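Local coordinates for ribosomal protein s2-related protein (Deinococcus radiodurans, PDB 2JH3), which binds a [4Fe-4S] cluster and has a chelatase-like fold, and may act as a ferrochelatase on sirohydrochlorin, at residues A[390-395]-A[451-456]. Numbering follows the deposited sequence.
Sequences TPWMST and AEACTV. With SF4 (iron/sulfur cluster), chain E.
Glu452 holds CG anti to the backbone N (chi1 -171°) and runs on extended, while Thr395 sets OG1 anti to its carbonyl carbon (chi1 -49°), so the two tips meet. They join the start of helix 392-398 to the cysteine-bearing loop of the 4Fe-4S domain. Thr395 OG1 donates to Glu452 OE2 at 2.9 Å, using the carboxylate's anti lone pair; Arg398 and Arg56 form salt bridges with OE2 and OE1, consistent with a charged carboxylate. Thr390 lies alongside, its CG2 3.4 Å from Glu452 OE2. An alanine at Glu452 would remove the carboxylate and would probably leave both arginines and Thr395 without this shared partner, loosening the helix start from the loop. Backbone pairing adds to the grip: Thr390 N reaches Ala451 O at 2.9 Å, nearly along the C=O axis. A bridging water donates to Thr390 O and Thr395 OG1 and accepts from Ala453 N, 3.0 Å away. Ala453 CB sits at the edge of the Trp392 indole, 3.9 Å from CE3, and the ring also packs on Leu458 and Val461 of helix 455-467. At the N-cap of that helix, Cys454 turns away from Thr390-Thr395 and binds the cluster, SG to FE2 2.4 Å.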
loop_
_atom_site.group_PDB
_atom_site.type_symbol
_atom_site.label_atom_id
_atom_site.label_comp_id
_atom_site.label_asym_id
_atom_site.label_seq_id
_atom_site.Cartn_x
_atom_site.Cartn_y
_atom_site.Cartn_z
ATOM N N THR A 390 3.804 -25.091 1.955
ATOM C CA THR A 390 5.028 -25.329 2.709
ATOM C C THR A 390 4.948 -24.536 4.028
ATOM O O THR A 390 4.729 -23.342 4.022
ATOM C CB THR A 390 6.186 -24.882 1.829
ATOM O OG1 THR A 390 6.107 -25.589 0.543
ATOM C CG2 THR A 390 7.563 -25.011 2.523
ATOM N N PRO A 391 5.096 -25.190 5.187
ATOM C CA PRO A 391 5.031 -24.473 6.458
ATOM C C PRO A 391 6.157 -23.489 6.642
ATOM O O PRO A 391 7.229 -23.705 6.079
ATOM C CB PRO A 391 5.249 -25.590 7.475
ATOM C CG PRO A 391 5.848 -26.588 6.773
ATOM C CD PRO A 391 5.372 -26.604 5.402
ATOM N N TRP A 392 5.915 -22.436 7.393
ATOM C CA TRP A 392 6.899 -21.414 7.637
ATOM C C TRP A 392 8.270 -21.960 8.048
ATOM O O TRP A 392 9.303 -21.543 7.510
ATOM C CB TRP A 392 6.401 -20.433 8.709
ATOM C CG TRP A 392 7.510 -19.686 9.270
ATOM C CD1 TRP A 392 8.300 -20.022 10.383
ATOM C CD2 TRP A 392 8.084 -18.515 8.719
ATOM N NE1 TRP A 392 9.284 -19.031 10.565
ATOM C CE2 TRP A 392 9.184 -18.132 9.552
ATOM C CE3 TRP A 392 7.778 -17.723 7.624
ATOM C CZ2 TRP A 392 9.939 -17.027 9.293
ATOM C CZ3 TRP A 392 8.548 -16.617 7.382
ATOM C CH2 TRP A 392 9.643 -16.302 8.177
ATOM N N MET A 393 8.319 -22.884 9.005
ATOM C CA MET A 393 9.643 -23.282 9.535
ATOM C C MET A 393 10.514 -23.967 8.472
ATOM O O MET A 393 11.733 -23.856 8.434
ATOM C CB MET A 393 9.481 -24.198 10.764
ATOM C CG MET A 393 10.415 -23.770 11.961
ATOM S SD MET A 393 12.091 -23.083 11.558
ATOM C CE MET A 393 12.055 -21.650 12.679
ATOM N N SER A 394 9.877 -24.696 7.585
ATOM C CA SER A 394 10.555 -25.223 6.454
ATOM C C SER A 394 11.200 -24.172 5.453
ATOM O O SER A 394 12.383 -24.286 5.055
ATOM C CB SER A 394 9.571 -26.182 5.778
ATOM O OG SER A 394 10.201 -26.642 4.659
ATOM N N THR A 395 10.446 -23.134 5.067
ATOM C CA THR A 395 11.040 -22.008 4.369
ATOM C C THR A 395 12.194 -21.415 5.124
ATOM O O THR A 395 13.257 -21.197 4.534
ATOM C CB THR A 395 9.994 -20.888 4.167
ATOM O OG1 THR A 395 8.836 -21.458 3.628
ATOM C CG2 THR A 395 10.481 -19.760 3.243
ATOM N N ALA A 451 0.787 -20.353 -1.144
ATOM C CA ALA A 451 1.184 -21.677 -0.728
ATOM C C ALA A 451 2.462 -21.641 0.111
ATOM O O ALA A 451 2.865 -22.682 0.669
ATOM C CB ALA A 451 1.376 -22.592 -1.989
ATOM N N GLU A 452 3.119 -20.473 0.206
ATOM C CA GLU A 452 4.452 -20.427 0.857
ATOM C C GLU A 452 4.838 -18.950 1.085
ATOM O O GLU A 452 4.575 -18.085 0.220
ATOM C CB GLU A 452 5.549 -21.162 0.024
ATOM C CG GLU A 452 6.840 -21.276 0.828
ATOM C CD GLU A 452 7.907 -22.063 0.177
ATOM O OE1 GLU A 452 7.728 -22.460 -0.975
ATOM O OE2 GLU A 452 8.891 -22.309 0.850
ATOM N N ALA A 453 5.423 -18.665 2.241
ATOM C CA ALA A 453 5.975 -17.405 2.507
ATOM C C ALA A 453 6.956 -16.990 1.427
ATOM O O ALA A 453 7.909 -17.706 1.116
ATOM C CB ALA A 453 6.602 -17.356 3.873
ATOM N N CYS A 454 6.737 -15.771 0.913
ATOM C CA CYS A 454 7.551 -15.156 -0.180
ATOM C C CYS A 454 8.831 -14.389 0.264
ATOM O O CYS A 454 9.061 -14.122 1.470
ATOM C CB CYS A 454 6.655 -14.215 -1.046
ATOM S SG CYS A 454 6.246 -12.731 -0.234
ATOM N N THR A 455 9.673 -14.017 -0.691
ATOM C CA THR A 455 10.943 -13.372 -0.311
ATOM C C THR A 455 10.720 -12.011 0.347
ATOM O O THR A 455 11.503 -11.620 1.169
ATOM C CB THR A 455 11.983 -13.231 -1.462
ATOM O OG1 THR A 455 11.397 -12.517 -2.511
ATOM C CG2 THR A 455 12.401 -14.622 -1.957
ATOM N N VAL A 456 9.621 -11.328 0.027
ATOM C CA VAL A 456 9.353 -10.009 0.611
ATOM C C VAL A 456 8.991 -10.157 2.104
ATOM O O VAL A 456 9.486 -9.370 2.967
ATOM C CB VAL A 456 8.323 -9.237 -0.199
ATOM C CG1 VAL A 456 7.784 -7.997 0.573
ATOM C CG2 VAL A 456 8.939 -8.748 -1.533
HETATM FE FE1 SF4 E . 2.031 -14.934 0.384
HETATM FE FE2 SF4 E . 3.926 -13.000 0.180
HETATM FE FE3 SF4 E . 1.365 -12.506 -0.535
HETATM FE FE4 SF4 E . 2.003 -12.812 2.105
HETATM S S1 SF4 E . 2.746 -11.105 0.711
HETATM S S2 SF4 E . 0.196 -13.775 1.046
HETATM S S3 SF4 E . 3.635 -14.458 1.977
HETATM S S4 SF4 E . 2.800 -13.930 -1.630
HETATM O O HOH W 1 6.080 -20.884 4.134
#